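Local coordinates for EAL domain protein (Vibrio cholerae serotype O1, PDB 6IJ2) that hydrolyses cyclic dinucleotides, degrading c-di-GMP and cGAMP as a metal-dependent phosphodiesterase, captured here with the linear product pGpG and calcium, at residues M28-R37 and E232-G243; E40-V48 and L88-F96. The protein carries 1 engineered substitution. One frame throughout, in Å; residues are numbered along the deposited sequence.

Interaction 1 of 2, residues M28-R37 and E232-G243; sequences MAFQPIVNCR and ELMQGYYFAKPG. With nucleotides of chain B.
Gln31 and Gln235 each carry CG anti to the backbone N (chi1 -176° and -177°) and run on extended, which brings their two amides together between strand 28-35 and segment 232-243. Gln235 NE2 donates to Gln31 OE1 over 2.9 Å, arriving above the plane of that carbonyl, the two amides being almost perpendicular. The other end of Gln31 is held more squarely: NE2 gives a nearly straight bond to Ala240 O at 3.0 Å, lying in the Gln31 amide plane and in the carbonyl plane of Ala240. A glutamine suits this place because it donates and accepts at once; it is gripped at both ends, which probably fixes the orientation of its amide. Gln235 in turn reaches Lys179 through OE1.

At Gly236 the strand gives way to a short loop, and the backbone angles there suit a residue without a side chain. A water bridges the gap, donating to Pro32 O and accepting from Gly236 N. In this loop the ring of Tyr237 lies over the guanine of G1 of chain B, with C6 3.4 Å above the ring plane, and Tyr237 N donates to its O6 at 2.8 Å, almost perfectly straight.

On the side of Cys36, the pairing is regular: Val34 and Met234 exchange two backbone bonds, and Cys36 N donates to Glu232 O. Apolar groups fill the space beside it, with Cys36 SG 3.8 Å from Met234 SD and in an oblique sulfur-aromatic contact with the Phe239 ring, while Val34 CG2 packs obliquely against the same ring. At the end, Arg37 NH1 makes a salt bridge with Glu232 OE1 at 2.7 Å. First and last strands thus meet antiparallel, the closure of the modified TIM barrel typical of EAL domains, with a guanine pocket at the loop.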
loop_
_atom_site.group_PDB
_atom_site.type_symbol
_atom_site.label_atom_id
_atom_site.label_comp_id
_atom_site.label_asym_id
_atom_site.label_seq_id
_atom_site.Cartn_x
_atom_site.Cartn_y
_atom_site.Cartn_z
ATOM N N MET A 28 21.998 -12.841 -15.809
ATOM C CA MET A 28 21.451 -11.535 -15.483
ATOM C C MET A 28 21.407 -10.630 -16.703
ATOM O O MET A 28 22.269 -10.691 -17.582
ATOM C CB MET A 28 22.259 -10.834 -14.390
ATOM C CG MET A 28 22.181 -11.479 -13.031
ATOM S SD MET A 28 20.551 -11.282 -12.265
ATOM C CE MET A 28 20.628 -12.696 -11.172
ATOM N N ALA A 29 20.374 -9.793 -16.734
ATOM C CA ALA A 29 20.326 -8.586 -17.536
ATOM C C ALA A 29 20.487 -7.392 -16.605
ATOM O O ALA A 29 20.363 -7.513 -15.383
ATOM C CB ALA A 29 19.012 -8.483 -18.321
ATOM N N PHE A 30 20.792 -6.238 -17.186
ATOM C CA PHE A 30 21.032 -5.026 -16.414
ATOM C C PHE A 30 20.285 -3.870 -17.058
ATOM O O PHE A 30 20.294 -3.715 -18.282
ATOM C CB PHE A 30 22.556 -4.702 -16.319
ATOM C CG PHE A 30 23.341 -5.752 -15.599
ATOM C CD1 PHE A 30 23.449 -5.729 -14.216
ATOM C CD2 PHE A 30 23.929 -6.795 -16.300
ATOM C CE1 PHE A 30 24.164 -6.721 -13.543
ATOM C CE2 PHE A 30 24.639 -7.786 -15.639
ATOM C CZ PHE A 30 24.757 -7.751 -14.258
ATOM N N GLN A 31 19.638 -3.052 -16.228
ATOM C CA GLN A 31 18.916 -1.903 -16.739
ATOM C C GLN A 31 19.416 -0.648 -16.037
ATOM O O GLN A 31 19.438 -0.603 -14.794
ATOM C CB GLN A 31 17.397 -2.047 -16.542
ATOM C CG GLN A 31 16.639 -0.895 -17.171
ATOM C CD GLN A 31 15.143 -1.016 -16.993
ATOM O OE1 GLN A 31 14.678 -1.527 -15.976
ATOM N NE2 GLN A 31 14.376 -0.549 -17.987
ATOM N N PRO A 32 19.807 0.389 -16.777
ATOM C CA PRO A 32 20.397 1.570 -16.128
ATOM C C PRO A 32 19.380 2.434 -15.389
ATOM O O PRO A 32 18.206 2.542 -15.760
ATOM C CB PRO A 32 21.028 2.342 -17.296
ATOM C CG PRO A 32 20.263 1.922 -18.489
ATOM C CD PRO A 32 19.869 0.476 -18.246
ATOM N N ILE A 33 19.862 3.031 -14.302
ATOM C CA ILE A 33 19.178 4.079 -13.560
ATOM C C ILE A 33 19.920 5.365 -13.881
ATOM O O ILE A 33 21.140 5.419 -13.716
ATOM C CB ILE A 33 19.201 3.785 -12.050
ATOM C CG1 ILE A 33 18.461 2.471 -11.757
ATOM C CG2 ILE A 33 18.607 4.942 -11.242
ATOM C CD1 ILE A 33 18.733 1.920 -10.352
ATOM N N VAL A 34 19.202 6.384 -14.341
ATOM C CA VAL A 34 19.817 7.597 -14.878
ATOM C C VAL A 34 19.580 8.728 -13.896
ATOM O O VAL A 34 18.469 8.876 -13.380
ATOM C CB VAL A 34 19.235 7.947 -16.259
ATOM C CG1 VAL A 34 19.847 9.226 -16.791
ATOM C CG2 VAL A 34 19.452 6.812 -17.236
ATOM N N ASN A 35 20.629 9.509 -13.614
ATOM C CA ASN A 35 20.460 10.789 -12.934
ATOM C C ASN A 35 20.141 11.828 -14.001
ATOM O O ASN A 35 21.021 12.208 -14.781
ATOM C CB ASN A 35 21.718 11.169 -12.157
ATOM C CG ASN A 35 21.538 12.432 -11.362
ATOM O OD1 ASN A 35 21.079 13.449 -11.885
ATOM N ND2 ASN A 35 21.871 12.373 -10.084
ATOM N N CYS A 36 18.884 12.284 -14.040
ATOM C CA CYS A 36 18.412 13.167 -15.103
ATOM C C CYS A 36 18.946 14.586 -14.983
ATOM O O CYS A 36 18.852 15.348 -15.950
ATOM C CB CYS A 36 16.882 13.182 -15.120
ATOM S SG CYS A 36 16.258 11.581 -15.650
ATOM N N ARG A 37 19.498 14.957 -13.836
ATOM C CA ARG A 37 20.093 16.278 -13.708
ATOM C C ARG A 37 21.509 16.301 -14.283
ATOM O O ARG A 37 21.840 17.170 -15.093
ATOM C CB ARG A 37 20.107 16.703 -12.246
ATOM C CG ARG A 37 20.210 18.201 -12.064
ATOM C CD ARG A 37 20.513 18.540 -10.628
ATOM N NE ARG A 37 21.915 18.288 -10.336
ATOM C CZ ARG A 37 22.357 17.356 -9.500
ATOM N NH1 ARG A 37 21.509 16.582 -8.846
ATOM N NH2 ARG A 37 23.655 17.214 -9.311
ATOM N N GLU A 232 15.153 13.133 -9.604
ATOM C CA GLU A 232 16.428 13.055 -10.304
ATOM C C GLU A 232 16.679 11.664 -10.869
ATOM O O GLU A 232 16.956 11.529 -12.060
ATOM C CB GLU A 232 17.568 13.464 -9.371
ATOM C CG GLU A 232 17.461 14.905 -8.914
ATOM C CD GLU A 232 18.792 15.446 -8.412
ATOM O OE1 GLU A 232 19.756 14.661 -8.334
ATOM O OE2 GLU A 232 18.875 16.658 -8.117
ATOM N N LEU A 233 16.533 10.624 -10.049
ATOM C CA LEU A 233 16.806 9.264 -10.499
ATOM C C LEU A 233 15.599 8.690 -11.226
ATOM O O LEU A 233 14.474 8.700 -10.700
ATOM C CB LEU A 233 17.181 8.366 -9.319
ATOM C CG LEU A 233 18.364 8.819 -8.474
ATOM C CD1 LEU A 233 18.661 7.803 -7.369
ATOM C CD2 LEU A 233 19.579 9.026 -9.368
ATOM N N MET A 234 15.826 8.172 -12.433
ATOM C CA MET A 234 14.753 7.555 -13.202
ATOM C C MET A 234 15.243 6.274 -13.863
ATOM O O MET A 234 16.443 6.067 -14.076
ATOM C CB MET A 234 14.196 8.512 -14.269
ATOM C CG MET A 234 13.568 9.775 -13.674
ATOM S SD MET A 234 12.665 10.710 -14.915
ATOM C CE MET A 234 12.775 12.388 -14.280
ATOM N N GLN A 235 14.281 5.423 -14.196
ATOM C CA GLN A 235 14.536 4.139 -14.823
ATOM C C GLN A 235 13.365 3.850 -15.749
ATOM O O GLN A 235 12.232 4.236 -15.454
ATOM C CB GLN A 235 14.689 3.062 -13.742
ATOM C CG GLN A 235 15.029 1.697 -14.215
ATOM C CD GLN A 235 15.214 0.723 -13.059
ATOM O OE1 GLN A 235 15.190 1.106 -11.876
ATOM N NE2 GLN A 235 15.391 -0.533 -13.390
ATOM N N GLY A 236 13.626 3.195 -16.870
ATOM C CA GLY A 236 12.524 2.840 -17.745
ATOM C C GLY A 236 12.961 2.664 -19.186
ATOM O O GLY A 236 14.049 3.064 -19.596
ATOM N N TYR A 237 12.052 2.058 -19.963
ATOM C CA TYR A 237 12.300 1.822 -21.383
ATOM C C TYR A 237 12.654 3.104 -22.126
ATOM O O TYR A 237 13.392 3.058 -23.115
ATOM C CB TYR A 237 11.076 1.174 -22.031
ATOM C CG TYR A 237 10.812 -0.266 -21.626
ATOM C CD1 TYR A 237 11.733 -0.992 -20.870
ATOM C CD2 TYR A 237 9.646 -0.902 -22.016
ATOM C CE1 TYR A 237 11.485 -2.309 -20.509
ATOM C CE2 TYR A 237 9.384 -2.213 -21.655
ATOM C CZ TYR A 237 10.308 -2.915 -20.905
ATOM O OH TYR A 237 10.046 -4.225 -20.555
ATOM N N TYR A 238 12.127 4.251 -21.686
ATOM C CA TYR A 238 12.484 5.504 -22.345
ATOM C C TYR A 238 13.990 5.723 -22.343
ATOM O O TYR A 238 14.539 6.280 -23.301
ATOM C CB TYR A 238 11.786 6.684 -21.674
ATOM C CG TYR A 238 12.176 8.009 -22.290
ATOM C CD1 TYR A 238 11.832 8.312 -23.599
ATOM C CD2 TYR A 238 12.903 8.948 -21.566
ATOM C CE1 TYR A 238 12.204 9.516 -24.181
ATOM C CE2 TYR A 238 13.280 10.163 -22.141
ATOM C CZ TYR A 238 12.917 10.438 -23.444
ATOM O OH TYR A 238 13.277 11.633 -24.021
ATOM N N PHE A 239 14.675 5.272 -21.293
ATOM C CA PHE A 239 16.127 5.413 -21.211
ATOM C C PHE A 239 16.848 4.224 -21.837
ATOM O O PHE A 239 17.715 4.400 -22.701
ATOM C CB PHE A 239 16.546 5.598 -19.750
ATOM C CG PHE A 239 15.885 6.769 -19.094
ATOM C CD1 PHE A 239 16.329 8.060 -19.343
ATOM C CD2 PHE A 239 14.785 6.589 -18.266
ATOM C CE1 PHE A 239 15.698 9.157 -18.755
ATOM C CE2 PHE A 239 14.154 7.680 -17.680
ATOM C CZ PHE A 239 14.611 8.962 -17.921
ATOM N N ALA A 240 16.490 3.012 -21.424
ATOM C CA ALA A 240 17.066 1.813 -22.010
ATOM C C ALA A 240 16.352 0.606 -21.444
ATOM O O ALA A 240 16.117 0.532 -20.236
ATOM C CB ALA A 240 18.570 1.703 -21.720
ATOM N N LYS A 241 16.029 -0.337 -22.325
ATOM C CA LYS A 241 15.567 -1.641 -21.900
ATOM C C LYS A 241 16.697 -2.392 -21.197
ATOM O O LYS A 241 17.872 -2.077 -21.392
ATOM C CB LYS A 241 15.084 -2.445 -23.105
ATOM C CG LYS A 241 14.022 -1.756 -23.955
ATOM C CD LYS A 241 13.767 -2.566 -25.221
ATOM C CE LYS A 241 12.909 -1.813 -26.223
ATOM N NZ LYS A 241 12.759 -2.588 -27.493
ATOM N N PRO A 242 16.363 -3.390 -20.379
ATOM C CA PRO A 242 17.399 -4.262 -19.806
ATOM C C PRO A 242 18.297 -4.861 -20.881
ATOM O O PRO A 242 17.853 -5.193 -21.981
ATOM C CB PRO A 242 16.586 -5.345 -19.092
ATOM C CG PRO A 242 15.282 -4.631 -18.722
ATOM C CD PRO A 242 15.007 -3.749 -19.907
ATOM N N GLY A 243 19.575 -5.011 -20.552
ATOM C CA GLY A 243 20.496 -5.605 -21.498
ATOM C C GLY A 243 20.997 -6.949 -21.023
ATOM O O GLY A 243 21.560 -7.051 -19.928
ATOM O OP3 G B 1 9.865 -3.255 -9.941
ATOM P P G B 1 10.094 -4.642 -10.247
ATOM O OP1 G B 1 11.432 -5.030 -9.922
ATOM O OP2 G B 1 9.029 -5.353 -9.620
ATOM O "O5'" G B 1 9.853 -4.699 -11.800
ATOM C "C5'" G B 1 10.932 -4.808 -12.722
ATOM C "C4'" G B 1 10.403 -5.177 -14.087
ATOM O "O4'" G B 1 10.002 -3.981 -14.784
ATOM C "C3'" G B 1 11.381 -5.895 -15.025
ATOM O "O3'" G B 1 10.823 -7.038 -15.640
ATOM C "C2'" G B 1 11.660 -4.855 -16.100
ATOM O "O2'" G B 1 11.893 -5.351 -17.385
ATOM C "C1'" G B 1 10.345 -4.095 -16.128
ATOM N N9 G B 1 10.472 -2.757 -16.686
ATOM C C8 G B 1 11.545 -1.910 -16.565
ATOM N N7 G B 1 11.365 -0.770 -17.166
ATOM C C5 G B 1 10.094 -0.865 -17.706
ATOM C C6 G B 1 9.347 0.070 -18.466
ATOM O O6 G B 1 9.674 1.190 -18.833
ATOM N N1 G B 1 8.106 -0.436 -18.823
ATOM C C2 G B 1 7.639 -1.676 -18.480
ATOM N N2 G B 1 6.412 -1.973 -18.899
ATOM N N3 G B 1 8.317 -2.550 -17.760
ATOM C C4 G B 1 9.528 -2.082 -17.408
HETATM O O HOH W 1 16.349 2.584 -17.785
#

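Interaction 2 of 2, residues E40-V48 and L88-F96; sequences EIFGYEALV and LTSKLSINF. With CA (calcium ion), chain J; nucleotides of chain B.
Lys91 sets CG over one face of the Phe42 ring, 3.9 Å above the plane toward the rim, a CH-pi contact. Its chain bends at chi2 (-92°) and chi4, which keeps NZ close to the ring, 3.7 Å from Phe42 CE1; a long, flexible lysine can thus give a methylene to the aromatic face. Next to it Gly43 packs its CA 3.1 Å from Lys91 O, a closeness that suits a residue lacking CB. Phe42 and Gly43 form a classic beta bulge opposite Ile33. On the other face of the sheet Leu88 CD1 touches Tyr44 CD1, and Leu92 CD1 meets Ala46 CB.

Parallel backbone bonds join Tyr44 to Lys91 and Ser93, and Ala46 to Ser93. They set Glu45 opposite Ser93, and Asn95, two residues on, reaches back to its carboxylate, the two side chains crossing at about a right angle. Asn95 ND2 donates to Glu45 OE2 at 2.8 Å, on the anti side of the carboxylate, while OE2 and Asn95 OD1 each bind calcium at 2.4 Å. The amide suits this place because its oxygen takes the metal while its nitrogen can hold the neighbouring ligand in place. Glu128 and Asp158 complete the protein ligands. Farther along, Val48 N donates to N7 of G2 of chain B, so the strand ends form the metal and nucleotide site typical of EAL phosphodiesterases.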
loop_
_atom_site.group_PDB
_atom_site.type_symbol
_atom_site.label_atom_id
_atom_site.label_comp_id
_atom_site.label_asym_id
_atom_site.label_seq_id
_atom_site.Cartn_x
_atom_site.Cartn_y
_atom_site.Cartn_z
ATOM N N GLU A 40 24.349 11.482 -15.889
ATOM C CA GLU A 40 25.206 10.346 -15.610
ATOM C C GLU A 40 24.374 9.143 -15.180
ATOM O O GLU A 40 23.241 9.266 -14.712
ATOM C CB GLU A 40 26.217 10.698 -14.519
ATOM C CG GLU A 40 27.148 11.846 -14.913
ATOM C CD GLU A 40 27.961 12.382 -13.748
ATOM O OE1 GLU A 40 27.770 11.902 -12.609
ATOM O OE2 GLU A 40 28.794 13.288 -13.975
ATOM N N ILE A 41 24.961 7.966 -15.344
ATOM C CA ILE A 41 24.304 6.739 -14.908
ATOM C C ILE A 41 24.559 6.559 -13.416
ATOM O O ILE A 41 25.710 6.531 -12.969
ATOM C CB ILE A 41 24.801 5.534 -15.720
ATOM C CG1 ILE A 41 24.309 5.669 -17.163
ATOM C CG2 ILE A 41 24.344 4.233 -15.083
ATOM C CD1 ILE A 41 24.835 4.611 -18.101
ATOM N N PHE A 42 23.470 6.450 -12.649
ATOM C CA PHE A 42 23.549 6.221 -11.209
ATOM C C PHE A 42 23.938 4.779 -10.911
ATOM O O PHE A 42 24.671 4.503 -9.951
ATOM C CB PHE A 42 22.179 6.562 -10.578
ATOM C CG PHE A 42 22.006 6.045 -9.174
ATOM C CD1 PHE A 42 22.440 6.799 -8.090
ATOM C CD2 PHE A 42 21.434 4.796 -8.938
ATOM C CE1 PHE A 42 22.294 6.328 -6.804
ATOM C CE2 PHE A 42 21.287 4.317 -7.648
ATOM C CZ PHE A 42 21.714 5.083 -6.580
ATOM N N GLY A 43 23.437 3.848 -11.714
ATOM C CA GLY A 43 23.710 2.439 -11.506
ATOM C C GLY A 43 22.861 1.597 -12.438
ATOM O O GLY A 43 22.261 2.107 -13.384
ATOM N N TYR A 44 22.835 0.288 -12.161
ATOM C CA TYR A 44 22.051 -0.665 -12.947
ATOM C C TYR A 44 21.333 -1.628 -12.019
ATOM O O TYR A 44 21.917 -2.095 -11.037
ATOM C CB TYR A 44 22.936 -1.501 -13.900
ATOM C CG TYR A 44 23.560 -0.722 -15.027
ATOM C CD1 TYR A 44 24.700 0.048 -14.816
ATOM C CD2 TYR A 44 23.023 -0.766 -16.304
ATOM C CE1 TYR A 44 25.274 0.762 -15.833
ATOM C CE2 TYR A 44 23.590 -0.049 -17.335
ATOM C CZ TYR A 44 24.721 0.710 -17.095
ATOM O OH TYR A 44 25.300 1.430 -18.115
ATOM N N GLU A 45 20.079 -1.944 -12.346
ATOM C CA GLU A 45 19.355 -2.994 -11.652
ATOM C C GLU A 45 19.638 -4.319 -12.350
ATOM O O GLU A 45 19.575 -4.401 -13.585
ATOM C CB GLU A 45 17.850 -2.708 -11.622
ATOM C CG GLU A 45 17.095 -3.807 -10.920
ATOM C CD GLU A 45 15.600 -3.595 -10.862
ATOM O OE1 GLU A 45 15.075 -2.669 -11.527
ATOM O OE2 GLU A 45 14.964 -4.371 -10.125
ATOM N N ALA A 46 20.023 -5.331 -11.564
ATOM C CA ALA A 46 20.217 -6.685 -12.074
ATOM C C ALA A 46 18.883 -7.427 -12.111
ATOM O O ALA A 46 18.134 -7.433 -11.124
ATOM C CB ALA A 46 21.222 -7.450 -11.208
ATOM N N LEU A 47 18.600 -8.081 -13.239
ATOM C CA LEU A 47 17.316 -8.738 -13.471
ATOM C C LEU A 47 17.564 -10.138 -14.004
ATOM O O LEU A 47 18.318 -10.310 -14.964
ATOM C CB LEU A 47 16.473 -7.955 -14.468
ATOM C CG LEU A 47 16.105 -6.540 -14.014
ATOM C CD1 LEU A 47 15.697 -5.736 -15.220
ATOM C CD2 LEU A 47 14.967 -6.592 -12.994
ATOM N N VAL A 48 16.917 -11.125 -13.395
ATOM C CA VAL A 48 17.168 -12.519 -13.742
ATOM C C VAL A 48 16.687 -12.821 -15.161
ATOM O O VAL A 48 15.645 -12.324 -15.612
ATOM C CB VAL A 48 16.487 -13.421 -12.697
ATOM C CG1 VAL A 48 15.531 -14.398 -13.345
ATOM C CG2 VAL A 48 17.522 -14.148 -11.872
ATOM N N LEU A 88 31.407 -2.474 -14.283
ATOM C CA LEU A 88 30.519 -1.534 -13.610
ATOM C C LEU A 88 31.250 -0.801 -12.488
ATOM O O LEU A 88 31.848 -1.433 -11.608
ATOM C CB LEU A 88 29.311 -2.282 -13.059
ATOM C CG LEU A 88 28.257 -1.407 -12.379
ATOM C CD1 LEU A 88 27.784 -0.325 -13.340
ATOM C CD2 LEU A 88 27.095 -2.260 -11.897
ATOM N N THR A 89 31.218 0.540 -12.527
ATOM C CA THR A 89 31.854 1.350 -11.495
ATOM C C THR A 89 30.867 2.203 -10.707
ATOM O O THR A 89 31.280 2.898 -9.767
ATOM C CB THR A 89 32.957 2.232 -12.103
ATOM O OG1 THR A 89 32.413 3.090 -13.112
ATOM C CG2 THR A 89 34.056 1.356 -12.727
ATOM N N SER A 90 29.575 2.139 -11.035
ATOM C CA SER A 90 28.525 2.792 -10.273
ATOM C C SER A 90 27.755 1.737 -9.466
ATOM O O SER A 90 28.278 0.651 -9.188
ATOM C CB SER A 90 27.636 3.596 -11.232
ATOM O OG SER A 90 26.976 2.747 -12.154
ATOM N N LYS A 91 26.515 2.051 -9.094
ATOM C CA LYS A 91 25.763 1.194 -8.181
ATOM C C LYS A 91 25.214 -0.052 -8.876
ATOM O O LYS A 91 24.842 -0.019 -10.051
ATOM C CB LYS A 91 24.622 1.982 -7.537
ATOM C CG LYS A 91 25.106 3.166 -6.687
ATOM C CD LYS A 91 25.298 2.783 -5.234
ATOM C CE LYS A 91 25.849 3.950 -4.417
ATOM N NZ LYS A 91 24.929 5.116 -4.445
ATOM N N LEU A 92 25.206 -1.163 -8.138
ATOM C CA LEU A 92 24.548 -2.399 -8.541
ATOM C C LEU A 92 23.346 -2.625 -7.622
ATOM O O LEU A 92 23.502 -2.722 -6.400
ATOM C CB LEU A 92 25.526 -3.576 -8.478
ATOM C CG LEU A 92 24.920 -4.958 -8.741
ATOM C CD1 LEU A 92 24.377 -5.047 -10.170
ATOM C CD2 LEU A 92 25.869 -6.090 -8.426
ATOM N N SER A 93 22.153 -2.712 -8.205
ATOM C CA SER A 93 20.916 -2.841 -7.435
ATOM C C SER A 93 20.355 -4.239 -7.639
ATOM O O SER A 93 20.158 -4.668 -8.779
ATOM C CB SER A 93 19.898 -1.789 -7.848
ATOM O OG SER A 93 18.857 -1.683 -6.887
ATOM N N ILE A 94 20.113 -4.947 -6.538
ATOM C CA ILE A 94 19.729 -6.352 -6.572
ATOM C C ILE A 94 18.373 -6.490 -5.909
ATOM O O ILE A 94 18.127 -5.900 -4.852
ATOM C CB ILE A 94 20.762 -7.256 -5.874
ATOM C CG1 ILE A 94 22.121 -7.105 -6.560
ATOM C CG2 ILE A 94 20.320 -8.726 -5.911
ATOM C CD1 ILE A 94 23.280 -7.675 -5.754
ATOM N N ASN A 95 17.500 -7.268 -6.535
ATOM C CA ASN A 95 16.175 -7.512 -5.981
ATOM C C ASN A 95 16.273 -8.545 -4.869
ATOM O O ASN A 95 16.856 -9.615 -5.059
ATOM C CB ASN A 95 15.220 -8.005 -7.067
ATOM C CG ASN A 95 14.845 -6.917 -8.055
ATOM O OD1 ASN A 95 13.998 -6.072 -7.768
ATOM N ND2 ASN A 95 15.473 -6.933 -9.225
ATOM N N PHE A 96 15.722 -8.227 -3.704
ATOM C CA PHE A 96 15.786 -9.138 -2.569
ATOM C C PHE A 96 14.533 -9.999 -2.598
ATOM O O PHE A 96 13.426 -9.493 -2.401
ATOM C CB PHE A 96 15.916 -8.371 -1.255
ATOM C CG PHE A 96 16.332 -9.222 -0.073
ATOM C CD1 PHE A 96 16.070 -10.586 -0.030
ATOM C CD2 PHE A 96 16.980 -8.647 1.004
ATOM C CE1 PHE A 96 16.437 -11.352 1.060
ATOM C CE2 PHE A 96 17.356 -9.409 2.097
ATOM C CZ PHE A 96 17.082 -10.762 2.124
HETATM CA CA CA J . 13.163 -4.001 -8.571
ATOM P P G B 2 11.525 -8.381 -15.545
ATOM O OP1 G B 2 12.919 -8.158 -15.715
ATOM O OP2 G B 2 10.834 -9.263 -16.425
ATOM O "O5'" G B 2 11.232 -8.862 -14.073
ATOM C "C5'" G B 2 9.987 -9.440 -13.704
ATOM C "C4'" G B 2 9.925 -9.603 -12.212
ATOM O "O4'" G B 2 11.018 -10.438 -11.780
ATOM C "C3'" G B 2 10.038 -8.311 -11.402
ATOM O "O3'" G B 2 9.115 -8.273 -10.329
ATOM C "C2'" G B 2 11.437 -8.388 -10.813
ATOM O "O2'" G B 2 11.622 -7.738 -9.584
ATOM C "C1'" G B 2 11.603 -9.891 -10.639
ATOM N N9 G B 2 13.009 -10.247 -10.632
ATOM C C8 G B 2 13.913 -10.066 -11.643
ATOM N N7 G B 2 15.123 -10.420 -11.318
ATOM C C5 G B 2 15.013 -10.836 -10.004
ATOM C C6 G B 2 15.993 -11.330 -9.114
ATOM O O6 G B 2 17.194 -11.482 -9.307
ATOM N N1 G B 2 15.452 -11.646 -7.879
ATOM C C2 G B 2 14.135 -11.495 -7.540
ATOM N N2 G B 2 13.807 -11.845 -6.296
ATOM N N3 G B 2 13.207 -11.051 -8.364
ATOM C C4 G B 2 13.711 -10.741 -9.570
HETATM O O HOH W 2 12.783 -2.300 -10.101
HETATM O O HOH W 3 18.199 -8.744 -8.908
#

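In the fold
The two interactions lie side by side in one eight-stranded sheet, their centres about 9 Å apart. Strand 27-35 takes part in interaction 1 and its antiparallel neighbour 41-49 in interaction 2, with probable backbone bonds from Ile33 N to Gly43 O and from Ala29 N to Leu47 O binding the contacts directly. Along the chain both segments of interaction 2 fall between those of interaction 1: the latter joins the first strand to the last, 233-244, while the former adds 91-96 after helix 68-85. Gln235 of interaction 1 hydrogen-bonds Glu45 of interaction 2, so barrel closure is tied to a calcium ligand, and together they flank the two guanosines of the bound dinucleotide.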